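Local coordinates for Cys-Gly metallodipeptidase DUG1 (Saccharomyces cerevisiae, PDB 4G1P), which hydrolyses the dipeptide Cys-Gly as a homodimeric zinc- or manganese-dependent M20 peptidase and serves as the catalytic component of the glutathione-degrading degradosomal complex, at residues K25-P30 / F119-D124; I123-G128 / L456-F461; R133-D138 / I452-D457; D200-G205 / G445-H450. All coordinates share one frame; numbering follows the deposited sequence.

How the contacts relate
The four contacts follow one path through the catalytic domain of this M20 peptidase, from its surface to its dinuclear metal site. Contacts 1, 2 and 3 all reach the small antiparallel sheet of strands 122-124, 129-131 and 455-457; contact 1 puts helix 16-28 beside its first strand, while contacts 2 and 3 share the last. Contacts 1 and 3 have centres about 10 Å apart, contacts 3 and 4 about 9 Å, and contacts 1 and 4 about 19 Å. Along the chain, contact 1 closes before contact 3 opens, and residues 445-450 of contact 4 precede 452-457 by a single intervening residue. Contacts 3 and 4 meet at one zinc, bound by Asp137 of the first and His450 of the second.

Contact 1 of 4, residues K25-P30 / F119-D124; sequences KAIQIP and FKLVID
Pro30 lies over one face of the Phe119 ring, and Ile27 and Leu121 meet beside it, where the end of helix 16-28 packs on the approach to strand 122-124 of the catalytic domain's small antiparallel sheet. The proline contact is a CH-pi interaction: Pro30 CB sits 3.7 Å from the centroid of the Phe119 ring and 16° off its normal, displaced toward the rim over CD1 and CE1. The same ring turns an edge to the helix backbone, with Ile27 O near its plane and closest to CD1. Phe119 CG stands anti to its own carbonyl carbon (chi1 -57°), which sets CG beside the backbone N; the ring beyond it lies at the helix end. The ring also touches Val32, Ala108 and Arg133.

Ile27 crosses Leu121 obliquely. Its CG2 branch, anti to the backbone N, comes within 3.8 Å of Leu121 CB and also faces Leu121 CD1. The apolar contact continues inward, since Leu121 touches Val135 and Ile27 touches Thr139 of helix 135-154.

The polar side is looser. Gln28 runs across Lys120, whose chain bends at both chi2 and chi3 and brings its end back toward the helix, and Lys120 NZ gives Gln28 OE1 only a weak hydrogen bond of 3.2 Å. A water also bridges the two segments, lying between Gln28 OE1 and Leu121 N. Backbone and side chain meet around Phe119 O, which touches Gln28 CG and takes a CA-H...O contact from Gln28 CA, 3.5 Å away.

Contact 2 of 4, residues I123-G128 / L456-F461; sequences IDEAKG and LDISNF
With Ile458 CG1 anti to its own carbonyl carbon (chi1 -59°) and CD1 extended beyond it (chi2 -177°), the side chain of Ile458 reaches across Gly128 to Glu125. Both atoms of that branch lie against Gly128. Ile458 CG1 is 3.5 Å from Gly128 C, while CD1 touches Gly128 CA and also the carbonyl O of Asp124 and the CA of Glu125. Glu125 offers Ile458 its CG, 4.1 Å from Ile458 CD1, rather than its carboxylate. Ile123 CG2 makes a more distant apolar contact with the same methyl.

The backbone supplies the polar part. Ile458 N donates to Gly128 O at 2.9 Å along a nearly straight N-H...O line of 166°. Gly128 O also receives a CA-H...O contact from Asp457 CA and a hydrogen bond from a water 2.8 Å from Gly128 O, which in turn accepts from Ser459 N.

These bonds join the turn between strands 122-124 and 129-131 to the point where strand 455-457 passes into helix 458-477. Strand 129-131 is the middle strand of this three-stranded antiparallel sheet, and Gly128 immediately precedes it. The turn has its own brace, an Asx motif in which Asp124 OD1 accepts from Lys127 N at 3.1 Å, the donor approaching from above the carboxylate plane. Gly128 then adopts a positive phi, which favours glycine. Across the contact, Asp457 occupies the N-cap position of helix 458-477, but its side chain makes no capping bond; its OD2 forms salt bridges with Lys455 and Arg444.

Contact 3 of 4, residues R133-D138 / I452-D457; sequences RGVTDD and INEKLD. With ZN (zinc ion), chain B.
Glu454 OE2 accepts hydrogen bonds from two successive backbone amides, Thr136 N at 2.8 Å and Asp137 N at 3.0 Å. In this M20 catalytic domain the arrangement joins the start of helix 135-154, whose weakly bonded start includes a wider, pi-type turn, to the loop leading into strand 455-457. The two donors use different parts of the oxygen: Thr136 N meets its anti lone pair, whereas Asp137 N comes from the syn side, 30° out of the carboxylate plane.

The other oxygen also has two donors. Gly134 N donates to Glu454 OE1 at 2.8 Å, almost straight at 172° but from above the carboxylate plane, and Arg133 NH1 adds a salt bridge at 3.0 Å. Arg133 and Glu454 cross at about a right angle as side chains, yet their guanidinium and carboxylate planes are nearly coplanar, and OE1 presents its anti lone pair at the guanidinium edge. Arg133 NH1 has a second acceptor in Ser451 O. The Glu454 chain is extended, anti at both chi1 and chi2, and so reaches with its buried carboxylate into the row of amides.

Apolar groups close the flank. Leu456 CB lies 3.9 Å from Val135 CG1, and Leu456 CD2 touches Val135 O. Thr136 CG2 rests against Glu454 OE2, while its hydroxyl OG1 bonds to Asp447.

Glu454 therefore acts in the second shell, holding the amide of a residue that binds metal. Asp137 OD2 coordinates zinc at 2.0 Å, alongside Glu172 and His450.

Contact 4 of 4, residues D200-G205 / G445-H450; sequences DNYWLG and GDDGAH. With ZN (zinc ion), chain B; GLY (glycine), chain D; CYS (cysteine), chain E.
Tyr202 crosses from its loop toward Ala449, and its atoms meet the 445-450 loop in turn. CB lies 4.0 Å from both Gly445 N and Gly445 CA. Beyond it the ring passes Asp447, where Tyr202 CD2 is no nearer than 4.5 Å to Asp447 OD2. Tyr202 CZ is 3.8 Å from Ala449 CB, and at the tip OH comes to 3.2 Å from the same methyl. That hydroxyl end also packs on Asp137.

At the other end of the contact, Gly445 N donates to Gly205 O at 3.1 Å, nearly straight at 171°. Gly445 has no side chain at the point where its backbone approaches the carbonyls of Trp203 and Leu204.

The segment 445-450 ends at His450, a zinc ligand. His450 NE2 binds the ion at 2.0 Å, and the bound glycine places its N 2.6 Å from the same zinc. The N of the bound cysteine lies at the edge of the imidazole, 3.1 Å from His450 CE1. On the opposite loop Asp200 belongs to the other zinc site, and His233 of the second subunit meets the His450 ring.

Both loops sit at the active site beside helix 135-154: residues 200-205 lie in the loop between strands 195-198 and 210-226, and residues 445-450 lie between strands 437-439 and 455-457.

Contact 1 of 4, residues K25-P30 / F119-D124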
loop_
_atom_site.group_PDB
_atom_site.type_symbol
_atom_site.label_atom_id
_atom_site.label_comp_id
_atom_site.label_asym_id
_atom_site.label_seq_id
_atom_site.Cartn_x
_atom_site.Cartn_y
_atom_site.Cartn_z
ATOM N N LYS A 25 12.490 -19.970 20.977
ATOM C CA LYS A 25 11.198 -19.692 21.592
ATOM C C LYS A 25 10.846 -18.227 21.453
ATOM O O LYS A 25 9.716 -17.879 21.091
ATOM C CB LYS A 25 11.204 -20.070 23.068
ATOM C CG LYS A 25 11.108 -21.559 23.324
ATOM C CD LYS A 25 11.542 -21.913 24.741
ATOM C CE LYS A 25 11.544 -23.412 24.944
ATOM N NZ LYS A 25 11.864 -24.083 23.649
ATOM N N ALA A 26 11.833 -17.383 21.736
ATOM C CA ALA A 26 11.697 -15.938 21.648
ATOM C C ALA A 26 11.301 -15.473 20.244
ATOM O O ALA A 26 10.370 -14.693 20.068
ATOM C CB ALA A 26 13.001 -15.276 22.074
ATOM N N ILE A 27 12.028 -15.962 19.253
ATOM C CA ILE A 27 11.812 -15.583 17.874
ATOM C C ILE A 27 10.423 -16.040 17.412
ATOM O O ILE A 27 9.830 -15.439 16.522
ATOM C CB ILE A 27 12.950 -16.169 16.994
ATOM C CG1 ILE A 27 14.274 -15.477 17.326
ATOM C CG2 ILE A 27 12.651 -16.056 15.516
ATOM C CD1 ILE A 27 14.215 -13.972 17.220
ATOM N N GLN A 28 9.885 -17.079 18.042
ATOM C CA GLN A 28 8.595 -17.629 17.618
ATOM C C GLN A 28 7.409 -16.781 18.051
ATOM O O GLN A 28 6.344 -16.858 17.465
ATOM C CB GLN A 28 8.405 -19.047 18.132
ATOM C CG GLN A 28 8.273 -20.061 17.032
ATOM C CD GLN A 28 8.921 -21.395 17.407
ATOM O OE1 GLN A 28 9.738 -21.956 16.644
ATOM N NE2 GLN A 28 8.564 -21.909 18.595
ATOM N N ILE A 29 7.584 -15.989 19.097
ATOM C CA ILE A 29 6.529 -15.084 19.509
ATOM C C ILE A 29 6.668 -13.794 18.711
ATOM O O ILE A 29 7.616 -13.037 18.910
ATOM C CB ILE A 29 6.632 -14.775 20.989
ATOM C CG1 ILE A 29 6.831 -16.067 21.776
ATOM C CG2 ILE A 29 5.415 -14.017 21.446
ATOM C CD1 ILE A 29 7.185 -15.835 23.224
ATOM N N PRO A 30 5.729 -13.541 17.793
ATOM C CA PRO A 30 5.863 -12.395 16.890
ATOM C C PRO A 30 5.491 -11.057 17.531
ATOM O O PRO A 30 4.450 -10.500 17.208
ATOM C CB PRO A 30 4.881 -12.733 15.766
ATOM C CG PRO A 30 3.846 -13.562 16.423
ATOM C CD PRO A 30 4.536 -14.350 17.491
ATOM N N PHE A 119 8.966 -16.160 11.328
ATOM C CA PHE A 119 8.894 -16.433 12.765
ATOM C C PHE A 119 9.109 -17.886 13.123
ATOM O O PHE A 119 8.744 -18.312 14.201
ATOM C CB PHE A 119 7.609 -15.890 13.391
ATOM C CG PHE A 119 7.428 -14.418 13.182
ATOM C CD1 PHE A 119 8.021 -13.505 14.038
ATOM C CD2 PHE A 119 6.702 -13.943 12.108
ATOM C CE1 PHE A 119 7.869 -12.150 13.841
ATOM C CE2 PHE A 119 6.549 -12.591 11.904
ATOM C CZ PHE A 119 7.130 -11.692 12.775
ATOM N N LYS A 120 9.693 -18.647 12.214
ATOM C CA LYS A 120 10.242 -19.936 12.582
ATOM C C LYS A 120 11.742 -19.786 12.459
ATOM O O LYS A 120 12.261 -19.683 11.359
ATOM C CB LYS A 120 9.742 -21.050 11.657
ATOM C CG LYS A 120 8.228 -21.216 11.613
ATOM C CD LYS A 120 7.626 -21.474 13.000
ATOM C CE LYS A 120 7.645 -22.956 13.371
ATOM N NZ LYS A 120 7.382 -23.190 14.823
ATOM N N LEU A 121 12.439 -19.749 13.582
ATOM C CA LEU A 121 13.884 -19.570 13.555
ATOM C C LEU A 121 14.584 -20.791 12.950
ATOM O O LEU A 121 14.562 -21.869 13.529
ATOM C CB LEU A 121 14.426 -19.317 14.968
ATOM C CG LEU A 121 15.941 -19.121 14.976
ATOM C CD1 LEU A 121 16.272 -17.727 14.441
ATOM C CD2 LEU A 121 16.532 -19.356 16.349
ATOM N N VAL A 122 15.205 -20.616 11.793
ATOM C CA VAL A 122 15.965 -21.686 11.182
ATOM C C VAL A 122 17.433 -21.542 11.533
ATOM O O VAL A 122 18.058 -20.531 11.196
ATOM C CB VAL A 122 15.851 -21.643 9.658
ATOM C CG1 VAL A 122 16.893 -22.574 9.015
ATOM C CG2 VAL A 122 14.438 -21.998 9.228
ATOM N N ILE A 123 17.980 -22.555 12.202
ATOM C CA ILE A 123 19.372 -22.540 12.637
ATOM C C ILE A 123 20.187 -23.533 11.822
ATOM O O ILE A 123 19.962 -24.726 11.905
ATOM C CB ILE A 123 19.493 -22.938 14.126
ATOM C CG1 ILE A 123 18.747 -21.938 15.005
ATOM C CG2 ILE A 123 20.966 -23.071 14.537
ATOM C CD1 ILE A 123 19.002 -22.104 16.483
ATOM N N ASP A 124 21.136 -23.042 11.041
ATOM C CA ASP A 124 21.957 -23.916 10.211
ATOM C C ASP A 124 23.408 -23.842 10.670
ATOM O O ASP A 124 24.140 -22.934 10.272
ATOM C CB ASP A 124 21.844 -23.506 8.739
ATOM C CG ASP A 124 22.651 -24.405 7.803
ATOM O OD1 ASP A 124 23.410 -25.279 8.280
ATOM O OD2 ASP A 124 22.524 -24.230 6.569
HETATM O O HOH W 1 11.266 -20.006 15.823
HETATM O O HOH W 2 11.680 -23.431 14.309
#

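Contact 2 of 4, residues I123-G128 / L456-F461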
loop_
_atom_site.group_PDB
_atom_site.type_symbol
_atom_site.label_atom_id
_atom_site.label_comp_id
_atom_site.label_asym_id
_atom_site.label_seq_id
_atom_site.Cartn_x
_atom_site.Cartn_y
_atom_site.Cartn_z
ATOM N N ILE A 123 17.980 -22.555 12.202
ATOM C CA ILE A 123 19.372 -22.540 12.637
ATOM C C ILE A 123 20.187 -23.533 11.822
ATOM O O ILE A 123 19.962 -24.726 11.905
ATOM C CB ILE A 123 19.493 -22.938 14.126
ATOM C CG1 ILE A 123 18.747 -21.938 15.005
ATOM C CG2 ILE A 123 20.966 -23.071 14.537
ATOM C CD1 ILE A 123 19.002 -22.104 16.483
ATOM N N ASP A 124 21.136 -23.042 11.041
ATOM C CA ASP A 124 21.957 -23.916 10.211
ATOM C C ASP A 124 23.408 -23.842 10.670
ATOM O O ASP A 124 24.140 -22.934 10.272
ATOM C CB ASP A 124 21.844 -23.506 8.739
ATOM C CG ASP A 124 22.651 -24.405 7.803
ATOM O OD1 ASP A 124 23.410 -25.279 8.280
ATOM O OD2 ASP A 124 22.524 -24.230 6.569
ATOM N N GLU A 125 23.816 -24.814 11.484
ATOM C CA GLU A 125 25.165 -24.865 12.027
ATOM C C GLU A 125 26.207 -25.190 10.955
ATOM O O GLU A 125 27.397 -24.934 11.138
ATOM C CB GLU A 125 25.250 -25.858 13.192
ATOM C CG GLU A 125 24.504 -25.389 14.426
ATOM C CD GLU A 125 24.745 -26.269 15.641
ATOM O OE1 GLU A 125 23.978 -27.235 15.837
ATOM O OE2 GLU A 125 25.687 -25.982 16.421
ATOM N N ALA A 126 25.763 -25.739 9.829
ATOM C CA ALA A 126 26.682 -26.024 8.736
ATOM C C ALA A 126 27.083 -24.745 7.998
ATOM O O ALA A 126 28.261 -24.526 7.722
ATOM C CB ALA A 126 26.086 -27.028 7.788
ATOM N N LYS A 127 26.115 -23.896 7.668
ATOM C CA LYS A 127 26.463 -22.610 7.081
ATOM C C LYS A 127 26.847 -21.622 8.169
ATOM O O LYS A 127 27.501 -20.618 7.896
ATOM C CB LYS A 127 25.316 -22.035 6.259
ATOM C CG LYS A 127 24.984 -22.803 5.020
ATOM C CD LYS A 127 23.944 -22.039 4.214
ATOM C CE LYS A 127 23.373 -22.861 3.065
ATOM N NZ LYS A 127 21.935 -22.523 2.866
ATOM N N GLY A 128 26.422 -21.903 9.399
ATOM C CA GLY A 128 26.646 -21.000 10.511
ATOM C C GLY A 128 25.793 -19.744 10.474
ATOM O O GLY A 128 26.297 -18.643 10.707
ATOM N N LEU A 456 21.493 -13.843 11.464
ATOM C CA LEU A 456 22.573 -13.582 12.401
ATOM C C LEU A 456 23.569 -14.707 12.211
ATOM O O LEU A 456 23.208 -15.874 12.331
ATOM C CB LEU A 456 22.075 -13.557 13.846
ATOM C CG LEU A 456 23.170 -13.198 14.869
ATOM C CD1 LEU A 456 23.846 -11.905 14.473
ATOM C CD2 LEU A 456 22.616 -13.095 16.299
ATOM N N ASP A 457 24.809 -14.371 11.879
ATOM C CA ASP A 457 25.827 -15.397 11.730
ATOM C C ASP A 457 26.170 -15.925 13.111
ATOM O O ASP A 457 26.305 -15.154 14.058
ATOM C CB ASP A 457 27.063 -14.839 11.038
ATOM C CG ASP A 457 26.763 -14.321 9.646
ATOM O OD1 ASP A 457 26.723 -15.129 8.690
ATOM O OD2 ASP A 457 26.562 -13.095 9.513
ATOM N N ILE A 458 26.277 -17.246 13.228
ATOM C CA ILE A 458 26.559 -17.881 14.511
ATOM C C ILE A 458 27.916 -17.417 15.058
ATOM O O ILE A 458 28.101 -17.310 16.275
ATOM C CB ILE A 458 26.477 -19.427 14.420
ATOM C CG1 ILE A 458 25.088 -19.847 13.947
ATOM C CG2 ILE A 458 26.739 -20.065 15.756
ATOM C CD1 ILE A 458 24.876 -21.344 13.886
ATOM N N SER A 459 28.843 -17.105 14.154
ATOM C CA SER A 459 30.154 -16.599 14.560
ATOM C C SER A 459 30.041 -15.270 15.281
ATOM O O SER A 459 30.767 -15.022 16.234
ATOM C CB SER A 459 31.105 -16.479 13.371
ATOM O OG SER A 459 30.660 -15.481 12.478
ATOM N N ASN A 460 29.117 -14.423 14.836
ATOM C CA ASN A 460 28.846 -13.157 15.530
ATOM C C ASN A 460 28.060 -13.362 16.816
ATOM O O ASN A 460 28.236 -12.636 17.795
ATOM C CB ASN A 460 28.100 -12.192 14.620
ATOM C CG ASN A 460 28.972 -11.666 13.508
ATOM O OD1 ASN A 460 29.333 -12.405 12.589
ATOM N ND2 ASN A 460 29.313 -10.381 13.577
ATOM N N PHE A 461 27.192 -14.360 16.803
ATOM C CA PHE A 461 26.414 -14.683 17.978
ATOM C C PHE A 461 27.363 -15.125 19.082
ATOM O O PHE A 461 27.395 -14.527 20.154
ATOM C CB PHE A 461 25.389 -15.769 17.654
ATOM C CG PHE A 461 24.458 -16.062 18.769
ATOM C CD1 PHE A 461 23.993 -15.043 19.576
ATOM C CD2 PHE A 461 24.044 -17.364 19.024
ATOM C CE1 PHE A 461 23.133 -15.308 20.632
ATOM C CE2 PHE A 461 23.170 -17.644 20.074
ATOM C CZ PHE A 461 22.711 -16.613 20.874
HETATM O O HOH W 3 28.957 -18.139 11.586
#

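Contact 3 of 4, residues R133-D138 / I452-D457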
loop_
_atom_site.group_PDB
_atom_site.type_symbol
_atom_site.label_atom_id
_atom_site.label_comp_id
_atom_site.label_asym_id
_atom_site.label_seq_id
_atom_site.Cartn_x
_atom_site.Cartn_y
_atom_site.Cartn_z
ATOM N N ARG A 133 13.048 -13.260 11.699
ATOM C CA ARG A 133 12.791 -11.849 11.984
ATOM C C ARG A 133 13.114 -11.530 13.437
ATOM O O ARG A 133 12.597 -12.170 14.344
ATOM C CB ARG A 133 11.330 -11.471 11.701
ATOM C CG ARG A 133 10.907 -10.136 12.325
ATOM C CD ARG A 133 11.697 -8.946 11.732
ATOM N NE ARG A 133 11.149 -8.479 10.454
ATOM C CZ ARG A 133 11.851 -8.321 9.335
ATOM N NH1 ARG A 133 13.144 -8.599 9.306
ATOM N NH2 ARG A 133 11.258 -7.882 8.238
ATOM N N GLY A 134 13.962 -10.534 13.651
ATOM C CA GLY A 134 14.293 -10.108 14.994
ATOM C C GLY A 134 15.547 -10.759 15.539
ATOM O O GLY A 134 15.972 -10.454 16.660
ATOM N N VAL A 135 16.157 -11.640 14.753
ATOM C CA VAL A 135 17.300 -12.383 15.257
ATOM C C VAL A 135 18.535 -11.494 15.460
ATOM O O VAL A 135 19.298 -11.700 16.394
ATOM C CB VAL A 135 17.606 -13.652 14.427
ATOM C CG1 VAL A 135 18.295 -13.312 13.118
ATOM C CG2 VAL A 135 18.454 -14.599 15.251
ATOM N N THR A 136 18.704 -10.481 14.614
ATOM C CA THR A 136 19.750 -9.486 14.839
ATOM C C THR A 136 19.199 -8.175 15.418
ATOM O O THR A 136 19.910 -7.446 16.095
ATOM C CB THR A 136 20.571 -9.190 13.559
ATOM O OG1 THR A 136 21.844 -8.654 13.923
ATOM C CG2 THR A 136 19.870 -8.181 12.672
ATOM N N ASP A 137 17.929 -7.887 15.169
ATOM C CA ASP A 137 17.347 -6.612 15.552
ATOM C C ASP A 137 16.020 -6.884 16.239
ATOM O O ASP A 137 14.974 -6.837 15.583
ATOM C CB ASP A 137 17.146 -5.759 14.290
ATOM C CG ASP A 137 16.528 -4.394 14.573
ATOM O OD1 ASP A 137 16.450 -3.985 15.745
ATOM O OD2 ASP A 137 16.126 -3.712 13.603
ATOM N N ASP A 138 16.034 -7.153 17.548
ATOM C CA ASP A 138 17.194 -7.020 18.426
ATOM C C ASP A 138 17.210 -8.184 19.426
ATOM O O ASP A 138 17.838 -8.106 20.475
ATOM C CB ASP A 138 17.086 -5.691 19.200
ATOM C CG ASP A 138 18.333 -5.367 20.054
ATOM O OD1 ASP A 138 19.484 -5.555 19.585
ATOM O OD2 ASP A 138 18.155 -4.910 21.199
ATOM N N ILE A 452 13.910 -8.679 4.216
ATOM C CA ILE A 452 13.621 -10.113 4.152
ATOM C C ILE A 452 14.861 -10.921 4.489
ATOM O O ILE A 452 15.985 -10.465 4.251
ATOM C CB ILE A 452 13.150 -10.571 2.757
ATOM C CG1 ILE A 452 14.123 -10.084 1.684
ATOM C CG2 ILE A 452 11.716 -10.107 2.474
ATOM C CD1 ILE A 452 13.888 -10.702 0.332
ATOM N N ASN A 453 14.639 -12.117 5.038
ATOM C CA ASN A 453 15.712 -13.058 5.348
ATOM C C ASN A 453 16.715 -12.522 6.373
ATOM O O ASN A 453 17.912 -12.727 6.221
ATOM C CB ASN A 453 16.457 -13.488 4.071
ATOM C CG ASN A 453 15.548 -14.167 3.052
ATOM O OD1 ASN A 453 14.748 -15.036 3.393
ATOM N ND2 ASN A 453 15.672 -13.771 1.793
ATOM N N GLU A 454 16.223 -11.830 7.400
ATOM C CA GLU A 454 17.081 -11.318 8.461
ATOM C C GLU A 454 17.860 -12.470 9.091
ATOM O O GLU A 454 17.283 -13.481 9.510
ATOM C CB GLU A 454 16.255 -10.603 9.530
ATOM C CG GLU A 454 17.088 -9.846 10.555
ATOM C CD GLU A 454 16.277 -9.378 11.752
ATOM O OE1 GLU A 454 15.108 -8.993 11.558
ATOM O OE2 GLU A 454 16.799 -9.402 12.893
ATOM N N LYS A 455 19.175 -12.319 9.143
ATOM C CA LYS A 455 20.052 -13.390 9.588
ATOM C C LYS A 455 20.987 -12.899 10.684
ATOM O O LYS A 455 21.230 -11.698 10.828
ATOM C CB LYS A 455 20.894 -13.894 8.423
ATOM C CG LYS A 455 22.334 -13.346 8.422
ATOM C CD LYS A 455 22.673 -12.680 7.096
ATOM C CE LYS A 455 24.172 -12.467 6.923
ATOM N NZ LYS A 455 24.745 -11.534 7.920
ATOM N N LEU A 456 21.493 -13.843 11.464
ATOM C CA LEU A 456 22.573 -13.582 12.401
ATOM C C LEU A 456 23.569 -14.707 12.211
ATOM O O LEU A 456 23.208 -15.874 12.331
ATOM C CB LEU A 456 22.075 -13.557 13.846
ATOM C CG LEU A 456 23.170 -13.198 14.869
ATOM C CD1 LEU A 456 23.846 -11.905 14.473
ATOM C CD2 LEU A 456 22.616 -13.095 16.299
ATOM N N ASP A 457 24.809 -14.371 11.879
ATOM C CA ASP A 457 25.827 -15.397 11.730
ATOM C C ASP A 457 26.170 -15.925 13.111
ATOM O O ASP A 457 26.305 -15.154 14.058
ATOM C CB ASP A 457 27.063 -14.839 11.038
ATOM C CG ASP A 457 26.763 -14.321 9.646
ATOM O OD1 ASP A 457 26.723 -15.129 8.690
ATOM O OD2 ASP A 457 26.562 -13.095 9.513
HETATM ZN ZN ZN B . 14.879 -2.156 13.940
#

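Contact 4 of 4, residues D200-G205 / G445-H450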
loop_
_atom_site.group_PDB
_atom_site.type_symbol
_atom_site.label_atom_id
_atom_site.label_comp_id
_atom_site.label_asym_id
_atom_site.label_seq_id
_atom_site.Cartn_x
_atom_site.Cartn_y
_atom_site.Cartn_z
ATOM N N ASP A 200 22.755 -3.013 19.740
ATOM C CA ASP A 200 21.586 -2.795 18.911
ATOM C C ASP A 200 21.962 -2.188 17.568
ATOM O O ASP A 200 21.230 -1.371 17.015
ATOM C CB ASP A 200 20.613 -1.866 19.633
ATOM C CG ASP A 200 19.162 -2.117 19.251
ATOM O OD1 ASP A 200 18.891 -2.973 18.385
ATOM O OD2 ASP A 200 18.282 -1.444 19.816
ATOM N N ASN A 201 23.123 -2.568 17.059
ATOM C CA ASN A 201 23.509 -2.215 15.706
ATOM C C ASN A 201 24.444 -3.276 15.174
ATOM O O ASN A 201 24.438 -4.385 15.676
ATOM C CB ASN A 201 24.124 -0.815 15.639
ATOM C CG ASN A 201 25.453 -0.720 16.354
ATOM O OD1 ASN A 201 25.617 -1.232 17.467
ATOM N ND2 ASN A 201 26.421 -0.075 15.706
ATOM N N TYR A 202 25.249 -2.944 14.168
ATOM C CA TYR A 202 25.972 -3.959 13.394
ATOM C C TYR A 202 27.352 -3.472 13.045
ATOM O O TYR A 202 27.615 -2.274 13.096
ATOM C CB TYR A 202 25.207 -4.262 12.096
ATOM C CG TYR A 202 23.731 -4.097 12.305
ATOM C CD1 TYR A 202 23.117 -2.859 12.117
ATOM C CD2 TYR A 202 22.961 -5.152 12.776
ATOM C CE1 TYR A 202 21.764 -2.692 12.364
ATOM C CE2 TYR A 202 21.614 -4.994 13.018
ATOM C CZ TYR A 202 21.015 -3.768 12.813
ATOM O OH TYR A 202 19.666 -3.610 13.064
ATOM N N TRP A 203 28.223 -4.407 12.669
ATOM C CA TRP A 203 29.513 -4.064 12.091
ATOM C C TRP A 203 29.231 -3.273 10.849
ATOM O O TRP A 203 28.174 -3.415 10.241
ATOM C CB TRP A 203 30.277 -5.311 11.662
ATOM C CG TRP A 203 30.713 -6.189 12.764
ATOM C CD1 TRP A 203 30.539 -5.980 14.098
ATOM C CD2 TRP A 203 31.413 -7.432 12.636
ATOM N NE1 TRP A 203 31.081 -7.022 14.813
ATOM C CE2 TRP A 203 31.623 -7.928 13.938
ATOM C CE3 TRP A 203 31.874 -8.176 11.548
ATOM C CZ2 TRP A 203 32.285 -9.127 14.181
ATOM C CZ3 TRP A 203 32.527 -9.367 11.792
ATOM C CH2 TRP A 203 32.728 -9.830 13.099
ATOM N N LEU A 204 30.189 -2.457 10.455
ATOM C CA LEU A 204 30.084 -1.707 9.216
ATOM C C LEU A 204 29.938 -2.635 8.006
ATOM O O LEU A 204 29.123 -2.406 7.108
ATOM C CB LEU A 204 31.338 -0.852 9.061
ATOM C CG LEU A 204 31.484 -0.114 7.743
ATOM C CD1 LEU A 204 30.364 0.884 7.643
ATOM C CD2 LEU A 204 32.848 0.561 7.713
ATOM N N GLY A 205 30.748 -3.681 7.988
ATOM C CA GLY A 205 30.817 -4.577 6.857
ATOM C C GLY A 205 30.628 -5.968 7.394
ATOM O O GLY A 205 29.923 -6.149 8.389
ATOM N N GLY A 445 26.821 -6.046 8.884
ATOM C CA GLY A 445 26.064 -4.997 8.225
ATOM C C GLY A 445 25.180 -5.493 7.099
ATOM O O GLY A 445 24.500 -4.701 6.450
ATOM N N ASP A 446 25.207 -6.800 6.850
ATOM C CA ASP A 446 24.371 -7.395 5.819
ATOM C C ASP A 446 23.368 -8.367 6.425
ATOM O O ASP A 446 22.919 -9.299 5.768
ATOM C CB ASP A 446 25.224 -8.086 4.753
ATOM C CG ASP A 446 25.884 -9.377 5.246
ATOM O OD1 ASP A 446 25.910 -9.632 6.466
ATOM O OD2 ASP A 446 26.401 -10.135 4.397
ATOM N N ASP A 447 23.031 -8.144 7.685
ATOM C CA ASP A 447 22.144 -9.039 8.407
ATOM C C ASP A 447 20.692 -8.944 7.907
ATOM O O ASP A 447 19.872 -9.818 8.158
ATOM C CB ASP A 447 22.257 -8.777 9.921
ATOM C CG ASP A 447 23.485 -9.440 10.533
ATOM O OD1 ASP A 447 24.315 -9.949 9.764
ATOM O OD2 ASP A 447 23.627 -9.466 11.773
ATOM N N GLY A 448 20.387 -7.878 7.181
ATOM C CA GLY A 448 19.069 -7.714 6.611
ATOM C C GLY A 448 18.035 -7.200 7.597
ATOM O O GLY A 448 16.855 -7.501 7.455
ATOM N N ALA A 449 18.452 -6.429 8.596
ATOM C CA ALA A 449 17.474 -5.832 9.498
ATOM C C ALA A 449 16.468 -4.986 8.708
ATOM O O ALA A 449 16.839 -4.279 7.771
ATOM C CB ALA A 449 18.159 -5.002 10.568
ATOM N N HIS A 450 15.195 -5.094 9.091
ATOM C CA HIS A 450 14.087 -4.371 8.461
ATOM C C HIS A 450 13.841 -4.859 7.040
ATOM O O HIS A 450 13.182 -4.183 6.246
ATOM C CB HIS A 450 14.331 -2.859 8.464
ATOM C CG HIS A 450 14.376 -2.258 9.830
ATOM N ND1 HIS A 450 14.160 -0.916 10.061
ATOM C CD2 HIS A 450 14.615 -2.814 11.041
ATOM C CE1 HIS A 450 14.258 -0.672 11.354
ATOM N NE2 HIS A 450 14.540 -1.806 11.972
HETATM ZN ZN ZN B . 14.879 -2.156 13.940
HETATM N N GLY D . 16.656 -0.322 13.507
HETATM C CA GLY D . 15.776 -0.081 14.634
HETATM C C GLY D . 15.330 1.349 14.487
HETATM O O GLY D . 15.779 2.233 15.211
HETATM N N CYS E . 14.452 1.567 13.515
HETATM C CA CYS E . 14.138 2.896 13.031
HETATM C C CYS E . 15.360 3.461 12.302
HETATM O O CYS E . 16.458 3.517 12.855
HETATM C CB CYS E . 13.684 3.800 14.180
HETATM S SG CYS E . 13.221 5.432 13.686
#